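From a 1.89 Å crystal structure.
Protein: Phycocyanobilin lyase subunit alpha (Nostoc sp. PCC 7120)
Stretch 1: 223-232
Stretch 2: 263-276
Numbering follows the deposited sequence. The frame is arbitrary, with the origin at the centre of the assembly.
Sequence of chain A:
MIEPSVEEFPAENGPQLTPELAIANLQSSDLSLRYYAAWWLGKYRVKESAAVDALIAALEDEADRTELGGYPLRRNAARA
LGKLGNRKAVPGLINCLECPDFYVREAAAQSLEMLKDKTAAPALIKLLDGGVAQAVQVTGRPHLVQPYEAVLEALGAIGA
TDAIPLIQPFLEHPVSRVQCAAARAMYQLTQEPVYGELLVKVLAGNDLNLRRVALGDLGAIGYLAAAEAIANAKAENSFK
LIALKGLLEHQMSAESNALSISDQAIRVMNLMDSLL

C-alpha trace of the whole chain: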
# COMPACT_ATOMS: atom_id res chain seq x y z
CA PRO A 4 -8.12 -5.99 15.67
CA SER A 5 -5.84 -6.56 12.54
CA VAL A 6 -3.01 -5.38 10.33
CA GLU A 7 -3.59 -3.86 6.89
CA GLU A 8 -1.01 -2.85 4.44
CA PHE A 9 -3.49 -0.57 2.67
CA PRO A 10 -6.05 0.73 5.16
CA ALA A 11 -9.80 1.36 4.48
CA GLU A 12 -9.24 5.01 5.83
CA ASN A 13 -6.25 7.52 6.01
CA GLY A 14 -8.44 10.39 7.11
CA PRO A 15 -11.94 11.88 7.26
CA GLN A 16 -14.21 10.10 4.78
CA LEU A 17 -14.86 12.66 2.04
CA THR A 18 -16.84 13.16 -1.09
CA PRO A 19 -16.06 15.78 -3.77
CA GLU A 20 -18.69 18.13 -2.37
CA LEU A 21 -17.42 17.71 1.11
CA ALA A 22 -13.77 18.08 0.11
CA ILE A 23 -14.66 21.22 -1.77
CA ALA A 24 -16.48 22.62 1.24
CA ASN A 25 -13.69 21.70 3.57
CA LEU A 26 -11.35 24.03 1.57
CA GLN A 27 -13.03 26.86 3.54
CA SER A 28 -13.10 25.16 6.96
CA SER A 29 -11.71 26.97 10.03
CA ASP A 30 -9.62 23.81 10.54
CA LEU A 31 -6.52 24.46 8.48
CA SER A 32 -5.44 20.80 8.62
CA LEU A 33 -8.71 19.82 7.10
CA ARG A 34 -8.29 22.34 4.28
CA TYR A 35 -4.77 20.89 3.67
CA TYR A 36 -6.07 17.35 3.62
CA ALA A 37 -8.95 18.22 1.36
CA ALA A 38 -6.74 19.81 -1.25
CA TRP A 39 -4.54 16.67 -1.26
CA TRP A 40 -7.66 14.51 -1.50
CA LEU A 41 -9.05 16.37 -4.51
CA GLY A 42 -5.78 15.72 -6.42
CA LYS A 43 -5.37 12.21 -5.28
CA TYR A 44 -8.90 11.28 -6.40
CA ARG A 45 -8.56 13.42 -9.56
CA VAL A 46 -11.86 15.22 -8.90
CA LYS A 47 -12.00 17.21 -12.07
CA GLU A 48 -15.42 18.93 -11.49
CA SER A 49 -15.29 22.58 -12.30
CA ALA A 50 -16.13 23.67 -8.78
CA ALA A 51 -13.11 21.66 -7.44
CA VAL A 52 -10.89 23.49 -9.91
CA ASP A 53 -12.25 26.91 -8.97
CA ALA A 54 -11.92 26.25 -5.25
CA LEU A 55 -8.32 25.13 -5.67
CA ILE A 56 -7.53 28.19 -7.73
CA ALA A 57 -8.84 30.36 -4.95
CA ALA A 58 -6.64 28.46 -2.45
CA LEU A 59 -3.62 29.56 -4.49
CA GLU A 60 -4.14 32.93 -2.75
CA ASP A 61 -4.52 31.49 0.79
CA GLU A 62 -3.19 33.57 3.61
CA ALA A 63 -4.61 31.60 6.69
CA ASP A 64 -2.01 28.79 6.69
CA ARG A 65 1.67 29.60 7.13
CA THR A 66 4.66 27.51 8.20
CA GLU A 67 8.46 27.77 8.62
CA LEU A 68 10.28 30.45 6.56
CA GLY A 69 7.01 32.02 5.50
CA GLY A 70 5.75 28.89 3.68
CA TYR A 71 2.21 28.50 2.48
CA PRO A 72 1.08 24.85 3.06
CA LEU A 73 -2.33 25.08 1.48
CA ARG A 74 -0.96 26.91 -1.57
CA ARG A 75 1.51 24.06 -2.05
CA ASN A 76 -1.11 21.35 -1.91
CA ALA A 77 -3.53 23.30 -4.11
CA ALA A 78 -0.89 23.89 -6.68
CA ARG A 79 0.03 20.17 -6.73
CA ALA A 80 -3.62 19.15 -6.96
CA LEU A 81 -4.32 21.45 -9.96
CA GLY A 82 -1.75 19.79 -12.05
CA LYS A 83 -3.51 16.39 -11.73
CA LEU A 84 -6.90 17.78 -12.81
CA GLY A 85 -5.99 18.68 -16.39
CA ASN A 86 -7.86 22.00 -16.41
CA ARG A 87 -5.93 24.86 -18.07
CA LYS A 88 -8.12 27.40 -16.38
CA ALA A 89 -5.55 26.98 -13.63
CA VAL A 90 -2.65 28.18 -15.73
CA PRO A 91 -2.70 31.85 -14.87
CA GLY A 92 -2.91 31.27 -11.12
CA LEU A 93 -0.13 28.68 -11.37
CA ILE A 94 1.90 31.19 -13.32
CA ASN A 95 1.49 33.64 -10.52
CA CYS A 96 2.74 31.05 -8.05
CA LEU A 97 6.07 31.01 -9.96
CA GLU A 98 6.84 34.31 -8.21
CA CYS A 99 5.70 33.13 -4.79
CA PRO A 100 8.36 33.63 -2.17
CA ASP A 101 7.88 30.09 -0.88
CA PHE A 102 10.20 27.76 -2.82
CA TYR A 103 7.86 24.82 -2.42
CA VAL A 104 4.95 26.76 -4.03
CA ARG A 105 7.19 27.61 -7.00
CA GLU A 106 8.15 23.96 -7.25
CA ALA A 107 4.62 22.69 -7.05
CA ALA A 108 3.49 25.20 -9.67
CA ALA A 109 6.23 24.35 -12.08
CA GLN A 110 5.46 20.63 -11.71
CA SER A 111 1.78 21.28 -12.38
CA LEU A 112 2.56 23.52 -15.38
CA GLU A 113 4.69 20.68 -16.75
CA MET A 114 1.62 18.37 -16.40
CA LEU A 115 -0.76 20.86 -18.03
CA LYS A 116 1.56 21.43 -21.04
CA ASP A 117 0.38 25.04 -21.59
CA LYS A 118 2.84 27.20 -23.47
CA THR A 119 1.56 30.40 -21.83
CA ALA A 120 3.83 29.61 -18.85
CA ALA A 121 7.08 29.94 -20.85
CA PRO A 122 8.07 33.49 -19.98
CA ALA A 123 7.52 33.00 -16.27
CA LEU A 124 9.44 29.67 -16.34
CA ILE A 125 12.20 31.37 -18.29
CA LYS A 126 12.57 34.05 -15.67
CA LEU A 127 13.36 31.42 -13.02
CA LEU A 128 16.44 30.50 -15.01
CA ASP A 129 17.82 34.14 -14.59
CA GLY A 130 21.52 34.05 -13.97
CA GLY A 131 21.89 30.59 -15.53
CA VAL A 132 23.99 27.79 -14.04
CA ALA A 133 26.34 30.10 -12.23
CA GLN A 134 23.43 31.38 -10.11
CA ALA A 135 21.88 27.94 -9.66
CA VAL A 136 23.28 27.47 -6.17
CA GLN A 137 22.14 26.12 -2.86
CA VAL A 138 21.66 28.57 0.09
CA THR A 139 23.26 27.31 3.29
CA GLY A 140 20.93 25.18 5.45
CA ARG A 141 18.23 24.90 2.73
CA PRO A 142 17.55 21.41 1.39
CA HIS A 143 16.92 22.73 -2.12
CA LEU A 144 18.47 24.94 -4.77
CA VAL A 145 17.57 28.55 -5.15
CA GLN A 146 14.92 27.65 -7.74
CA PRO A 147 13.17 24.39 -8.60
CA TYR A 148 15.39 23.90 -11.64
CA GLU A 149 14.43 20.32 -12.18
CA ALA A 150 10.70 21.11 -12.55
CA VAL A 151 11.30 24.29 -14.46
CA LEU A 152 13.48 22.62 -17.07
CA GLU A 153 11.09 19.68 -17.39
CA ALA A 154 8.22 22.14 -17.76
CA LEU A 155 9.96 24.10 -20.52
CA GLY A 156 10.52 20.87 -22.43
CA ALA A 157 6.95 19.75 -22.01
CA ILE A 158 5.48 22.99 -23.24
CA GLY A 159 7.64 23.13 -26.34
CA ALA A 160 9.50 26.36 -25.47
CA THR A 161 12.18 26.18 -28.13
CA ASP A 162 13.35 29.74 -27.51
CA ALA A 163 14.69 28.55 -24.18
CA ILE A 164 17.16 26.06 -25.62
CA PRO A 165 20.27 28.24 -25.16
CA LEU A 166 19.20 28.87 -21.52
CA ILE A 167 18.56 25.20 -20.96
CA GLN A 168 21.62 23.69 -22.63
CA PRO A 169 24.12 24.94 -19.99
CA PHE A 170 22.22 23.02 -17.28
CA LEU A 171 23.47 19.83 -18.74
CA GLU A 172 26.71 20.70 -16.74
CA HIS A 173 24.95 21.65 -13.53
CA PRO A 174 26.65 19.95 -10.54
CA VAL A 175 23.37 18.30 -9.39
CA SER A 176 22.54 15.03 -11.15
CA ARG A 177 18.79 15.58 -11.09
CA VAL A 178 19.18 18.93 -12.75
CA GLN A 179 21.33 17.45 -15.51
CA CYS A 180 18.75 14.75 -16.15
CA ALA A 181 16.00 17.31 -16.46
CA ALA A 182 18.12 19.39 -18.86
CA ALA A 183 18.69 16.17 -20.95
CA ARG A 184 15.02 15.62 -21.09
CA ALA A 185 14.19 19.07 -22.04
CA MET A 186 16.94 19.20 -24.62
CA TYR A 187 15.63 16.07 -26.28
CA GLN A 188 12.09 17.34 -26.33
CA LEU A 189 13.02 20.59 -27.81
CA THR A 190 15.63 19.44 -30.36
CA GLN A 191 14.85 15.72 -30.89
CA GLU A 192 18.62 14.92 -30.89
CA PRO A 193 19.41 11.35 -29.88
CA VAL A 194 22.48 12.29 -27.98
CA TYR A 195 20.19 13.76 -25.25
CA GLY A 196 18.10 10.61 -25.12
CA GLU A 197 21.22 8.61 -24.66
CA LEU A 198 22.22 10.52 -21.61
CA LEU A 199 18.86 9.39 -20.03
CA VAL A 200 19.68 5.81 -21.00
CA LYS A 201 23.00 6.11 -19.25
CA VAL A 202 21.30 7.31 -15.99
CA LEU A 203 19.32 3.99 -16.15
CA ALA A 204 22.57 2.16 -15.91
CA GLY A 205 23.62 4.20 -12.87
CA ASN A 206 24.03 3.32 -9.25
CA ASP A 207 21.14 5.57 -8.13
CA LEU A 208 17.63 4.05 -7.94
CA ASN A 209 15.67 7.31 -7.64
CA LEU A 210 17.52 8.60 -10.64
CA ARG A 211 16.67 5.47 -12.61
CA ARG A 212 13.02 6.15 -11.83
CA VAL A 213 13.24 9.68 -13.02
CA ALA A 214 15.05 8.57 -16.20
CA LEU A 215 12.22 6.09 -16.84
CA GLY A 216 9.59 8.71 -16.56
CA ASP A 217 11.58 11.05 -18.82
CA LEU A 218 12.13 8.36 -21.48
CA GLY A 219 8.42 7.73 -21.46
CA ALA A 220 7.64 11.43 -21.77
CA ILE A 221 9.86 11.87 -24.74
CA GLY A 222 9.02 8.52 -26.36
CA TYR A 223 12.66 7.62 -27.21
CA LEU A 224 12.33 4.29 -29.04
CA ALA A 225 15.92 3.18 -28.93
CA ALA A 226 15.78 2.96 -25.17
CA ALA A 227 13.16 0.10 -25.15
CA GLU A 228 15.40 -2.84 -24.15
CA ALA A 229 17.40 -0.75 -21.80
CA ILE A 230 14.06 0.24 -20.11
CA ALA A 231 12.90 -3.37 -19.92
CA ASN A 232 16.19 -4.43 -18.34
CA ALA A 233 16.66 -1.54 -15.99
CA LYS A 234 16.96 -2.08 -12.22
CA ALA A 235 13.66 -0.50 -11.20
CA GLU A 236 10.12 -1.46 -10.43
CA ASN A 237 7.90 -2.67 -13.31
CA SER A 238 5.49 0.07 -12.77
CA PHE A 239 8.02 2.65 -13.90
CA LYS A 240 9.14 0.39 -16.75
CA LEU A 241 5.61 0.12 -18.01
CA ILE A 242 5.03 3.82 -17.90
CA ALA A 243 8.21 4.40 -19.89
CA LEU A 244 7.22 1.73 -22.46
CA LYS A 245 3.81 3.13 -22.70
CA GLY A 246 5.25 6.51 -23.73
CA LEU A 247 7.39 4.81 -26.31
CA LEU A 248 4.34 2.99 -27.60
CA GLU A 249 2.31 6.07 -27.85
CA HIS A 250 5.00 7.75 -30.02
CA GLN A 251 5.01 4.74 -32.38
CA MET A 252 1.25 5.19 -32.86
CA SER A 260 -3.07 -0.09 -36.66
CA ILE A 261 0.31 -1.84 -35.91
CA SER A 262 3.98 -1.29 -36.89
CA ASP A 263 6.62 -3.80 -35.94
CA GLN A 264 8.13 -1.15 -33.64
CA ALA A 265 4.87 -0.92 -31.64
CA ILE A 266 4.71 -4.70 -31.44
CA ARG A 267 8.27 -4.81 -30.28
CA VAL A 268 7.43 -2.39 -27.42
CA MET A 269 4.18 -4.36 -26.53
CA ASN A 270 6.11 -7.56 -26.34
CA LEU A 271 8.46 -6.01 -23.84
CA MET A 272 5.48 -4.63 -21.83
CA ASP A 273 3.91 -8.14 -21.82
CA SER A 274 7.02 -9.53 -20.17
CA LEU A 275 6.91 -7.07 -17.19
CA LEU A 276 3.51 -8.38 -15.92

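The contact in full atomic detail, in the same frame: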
# COMPACT_ATOMS: atom_id res chain seq x y z
N TYR A 223 11.41 7.97 -26.52
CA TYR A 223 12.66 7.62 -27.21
C TYR A 223 12.79 6.13 -27.45
O TYR A 223 13.25 5.37 -26.58
CB TYR A 223 13.87 8.10 -26.39
CG TYR A 223 15.26 7.90 -27.00
CD1 TYR A 223 15.59 8.37 -28.28
CD2 TYR A 223 16.27 7.29 -26.25
CE1 TYR A 223 16.87 8.19 -28.82
CE2 TYR A 223 17.56 7.16 -26.75
CZ TYR A 223 17.84 7.58 -28.05
OH TYR A 223 19.10 7.38 -28.50
N LEU A 224 12.44 5.72 -28.67
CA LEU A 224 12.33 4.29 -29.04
C LEU A 224 13.54 3.42 -28.79
O LEU A 224 13.43 2.33 -28.26
CB LEU A 224 11.91 4.14 -30.49
CG LEU A 224 11.61 2.72 -31.00
CD1 LEU A 224 10.35 2.17 -30.32
CD2 LEU A 224 11.37 2.76 -32.51
N ALA A 225 14.72 3.91 -29.15
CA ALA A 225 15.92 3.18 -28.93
C ALA A 225 16.20 2.79 -27.55
O ALA A 225 17.03 1.93 -27.32
CB ALA A 225 17.15 3.97 -29.54
N ALA A 226 15.55 3.39 -26.55
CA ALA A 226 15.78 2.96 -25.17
C ALA A 226 14.96 1.73 -24.73
O ALA A 226 15.05 1.30 -23.58
CB ALA A 226 15.46 4.13 -24.23
N ALA A 227 14.12 1.19 -25.59
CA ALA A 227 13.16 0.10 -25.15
C ALA A 227 13.77 -1.06 -24.37
O ALA A 227 13.32 -1.37 -23.27
CB ALA A 227 12.41 -0.39 -26.33
N GLU A 228 14.83 -1.70 -24.88
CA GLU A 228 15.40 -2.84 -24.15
C GLU A 228 16.16 -2.41 -22.94
O GLU A 228 16.20 -3.14 -21.93
CB GLU A 228 16.30 -3.76 -25.07
CG GLU A 228 15.47 -4.44 -26.15
CD GLU A 228 15.01 -3.50 -27.27
OE1 GLU A 228 15.65 -2.43 -27.52
OE2 GLU A 228 14.00 -3.77 -27.95
N ALA A 229 16.78 -1.23 -22.97
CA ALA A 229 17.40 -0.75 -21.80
C ALA A 229 16.30 -0.49 -20.71
O ALA A 229 16.53 -0.72 -19.56
CB ALA A 229 18.15 0.53 -22.05
N ILE A 230 15.14 -0.01 -21.11
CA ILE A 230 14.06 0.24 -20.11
C ILE A 230 13.65 -1.10 -19.50
O ILE A 230 13.64 -1.28 -18.28
CB ILE A 230 12.87 0.91 -20.80
CG1 ILE A 230 13.26 2.36 -21.06
CG2 ILE A 230 11.55 0.78 -19.99
CD1 ILE A 230 12.38 2.99 -22.11
N ALA A 231 13.39 -2.06 -20.36
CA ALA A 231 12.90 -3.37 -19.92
C ALA A 231 13.87 -4.09 -19.03
O ALA A 231 13.46 -4.81 -18.11
CB ALA A 231 12.41 -4.21 -21.11
N ASN A 232 15.17 -3.84 -19.20
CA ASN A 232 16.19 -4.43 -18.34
C ASN A 232 16.69 -3.60 -17.18
O ASN A 232 17.55 -4.04 -16.42
CB ASN A 232 17.35 -4.84 -19.23
CG ASN A 232 16.92 -5.90 -20.19
OD1 ASN A 232 16.13 -6.77 -19.81
ND2 ASN A 232 17.37 -5.83 -21.42
N ASP A 263 5.78 -2.84 -36.63
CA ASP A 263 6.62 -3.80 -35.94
C ASP A 263 7.37 -3.18 -34.76
O ASP A 263 7.82 -3.90 -33.85
CB ASP A 263 7.62 -4.40 -36.92
CG ASP A 263 6.91 -4.94 -38.19
OD1 ASP A 263 6.39 -6.08 -38.15
OD2 ASP A 263 6.80 -4.17 -39.18
N GLN A 264 7.54 -1.86 -34.79
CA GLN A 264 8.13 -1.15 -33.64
C GLN A 264 7.14 -1.12 -32.41
O GLN A 264 7.53 -1.33 -31.32
CB GLN A 264 8.48 0.28 -34.06
CG GLN A 264 9.54 0.39 -35.16
CD GLN A 264 10.91 -0.07 -34.70
OE1 GLN A 264 11.07 -0.83 -33.74
NE2 GLN A 264 11.94 0.44 -35.38
N ALA A 265 5.88 -0.85 -32.66
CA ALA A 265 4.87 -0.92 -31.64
C ALA A 265 4.77 -2.33 -31.05
O ALA A 265 4.77 -2.50 -29.84
CB ALA A 265 3.56 -0.51 -32.22
N ILE A 266 4.74 -3.35 -31.91
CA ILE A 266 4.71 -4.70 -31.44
C ILE A 266 5.89 -5.00 -30.60
O ILE A 266 5.77 -5.66 -29.57
CB ILE A 266 4.68 -5.72 -32.62
CG1 ILE A 266 3.31 -5.67 -33.27
CG2 ILE A 266 4.90 -7.14 -32.17
CD1 ILE A 266 3.27 -6.14 -34.74
N ARG A 267 7.05 -4.58 -31.05
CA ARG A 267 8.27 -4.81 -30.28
C ARG A 267 8.15 -4.24 -28.82
O ARG A 267 8.56 -4.88 -27.86
CB ARG A 267 9.40 -4.06 -30.98
CG ARG A 267 10.73 -3.96 -30.24
CD ARG A 267 11.48 -2.81 -30.92
NE ARG A 267 12.75 -2.48 -30.29
CZ ARG A 267 13.45 -1.39 -30.62
NH1 ARG A 267 13.02 -0.55 -31.56
NH2 ARG A 267 14.56 -1.12 -29.97
N VAL A 268 7.64 -3.05 -28.73
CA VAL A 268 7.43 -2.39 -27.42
C VAL A 268 6.35 -3.19 -26.59
O VAL A 268 6.59 -3.46 -25.44
CB VAL A 268 6.99 -0.95 -27.64
CG1 VAL A 268 6.54 -0.28 -26.33
CG2 VAL A 268 8.13 -0.14 -28.29
N MET A 269 5.24 -3.60 -27.22
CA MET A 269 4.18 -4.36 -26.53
C MET A 269 4.67 -5.66 -26.01
O MET A 269 4.32 -6.06 -24.91
CB MET A 269 2.96 -4.53 -27.40
CG MET A 269 2.22 -3.28 -27.54
SD MET A 269 0.62 -3.16 -28.31
CE MET A 269 1.08 -3.39 -30.04
N ASN A 270 5.55 -6.31 -26.76
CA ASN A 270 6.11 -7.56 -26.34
C ASN A 270 6.97 -7.39 -25.12
O ASN A 270 7.06 -8.29 -24.23
CB ASN A 270 6.94 -8.22 -27.47
CG ASN A 270 6.07 -8.72 -28.66
OD1 ASN A 270 4.90 -8.98 -28.53
ND2 ASN A 270 6.68 -8.87 -29.83
N LEU A 271 7.67 -6.26 -25.05
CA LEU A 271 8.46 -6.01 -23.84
C LEU A 271 7.48 -5.72 -22.63
O LEU A 271 7.73 -6.17 -21.54
CB LEU A 271 9.38 -4.82 -24.04
CG LEU A 271 10.49 -5.07 -25.06
CD1 LEU A 271 11.12 -3.73 -25.46
CD2 LEU A 271 11.50 -6.04 -24.48
N MET A 272 6.42 -5.01 -22.90
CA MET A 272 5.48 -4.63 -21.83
C MET A 272 4.86 -5.91 -21.26
O MET A 272 4.90 -6.15 -20.04
CB MET A 272 4.40 -3.69 -22.36
CG MET A 272 4.93 -2.30 -22.74
SD MET A 272 3.76 -1.22 -23.47
CE MET A 272 2.82 -0.79 -22.01
N ASP A 273 4.44 -6.80 -22.18
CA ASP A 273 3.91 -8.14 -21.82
C ASP A 273 4.82 -8.87 -20.86
O ASP A 273 4.32 -9.54 -19.94
CB ASP A 273 3.57 -9.04 -23.02
CG ASP A 273 2.38 -8.53 -23.84
OD1 ASP A 273 1.83 -7.40 -23.69
OD2 ASP A 273 1.89 -9.31 -24.69
N SER A 274 6.14 -8.77 -21.02
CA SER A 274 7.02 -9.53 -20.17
C SER A 274 7.21 -8.93 -18.77
O SER A 274 7.83 -9.53 -17.97
CB SER A 274 8.41 -9.65 -20.84
OG SER A 274 9.07 -8.38 -20.95
N LEU A 275 6.73 -7.74 -18.50
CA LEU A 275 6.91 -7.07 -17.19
C LEU A 275 5.62 -7.16 -16.34
O LEU A 275 5.41 -6.36 -15.41
CB LEU A 275 7.21 -5.63 -17.49
CG LEU A 275 8.48 -5.43 -18.28
CD1 LEU A 275 8.69 -3.98 -18.65
CD2 LEU A 275 9.65 -5.93 -17.45
N LEU A 276 4.76 -8.10 -16.69
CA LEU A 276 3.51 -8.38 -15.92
C LEU A 276 3.70 -9.76 -15.15
O LEU A 276 3.88 -9.71 -13.89
CB LEU A 276 2.28 -8.41 -16.83
CG LEU A 276 2.12 -7.44 -18.01
CD1 LEU A 276 1.03 -7.91 -18.98
CD2 LEU A 276 1.71 -6.10 -17.51

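What holds the polar side of this contact together? A salt bridge between Glu228 and Arg267 does, and it is two-pronged. Arg267 NE donates to Glu228 OE2 at 2.9 Å and Arg267 NH2 donates to Glu228 OE1 at 3.0 Å, both with N-H...acceptor angles above 160°, so the carboxylate and the guanidinium meet edge to edge. A third, weak bond crosses the pair, from Arg267 NH2 to Glu228 OE2 at 3.4 Å and 138°. Both carboxylate oxygens thus find a donor on the same arginine. The CA-to-CB bond of Glu228 points sideways, but chi1 in m and chi2 in p bring the acid group nearer the other helix, while Arg267 reaches out with its first three chi angles all in t.

Does any of the guanidinium go unused? Each of its three nitrogens donates at least one hydrogen bond. NE and NH2 are occupied by Glu228, and NH1 turns back to its own stretch, where Arg267 NH1 donates to Gln264 OE1 at 2.9 Å and 150°. Gln264, three residues earlier and so a little under one helical turn away, thereby helps hold the arginine in place while its own side chain packs on Leu224, with Gln264 CD 3.6 Å from Leu224 CD2. Around the charged group the packing is apolar: Ala227 CB lies over one face, 4.3 Å from Arg267 NH2, and Leu224 CG comes within 3.6 Å of Arg267 NH1.

How do the apolar side chains fit beside this polar cluster? The helices containing Ala227 and Val268 run almost parallel, 5° apart, with axes 10.3 Å apart at closest approach. The backbones come nearest at two alanines, with Ala227 CA 6.6 Å from Val268 CA and Ala231 CA 6.5 Å from Leu271 CA. Leu271 spans successive turns: its CD1 is 3.7 Å from Ala227 CB, and its CD2 is 3.9 Å from Ala231 CB. Before them, Leu224 CD1 meets Val268 CG2 at 3.8 Å.

What happens where the second helix gives way to a turn? Two of the backbone donors there find acceptors: Leu275 N bonds to Met272 O at 2.9 Å, and Ser274 N makes weak bonds to Asn270 O at 3.4 Å and Leu271 O at 3.1 Å. Ser274 OG also donates to Leu271 O, at 2.7 Å, so that carbonyl receives two donors from one residue. The type I turn from Asp273 to Leu276 includes Leu275, whose CD2 lies 4.0 Å from Ala231 O; the apolar contact of the two side chains is looser, Leu275 CD1 being 4.5 Å from Ala231 CB.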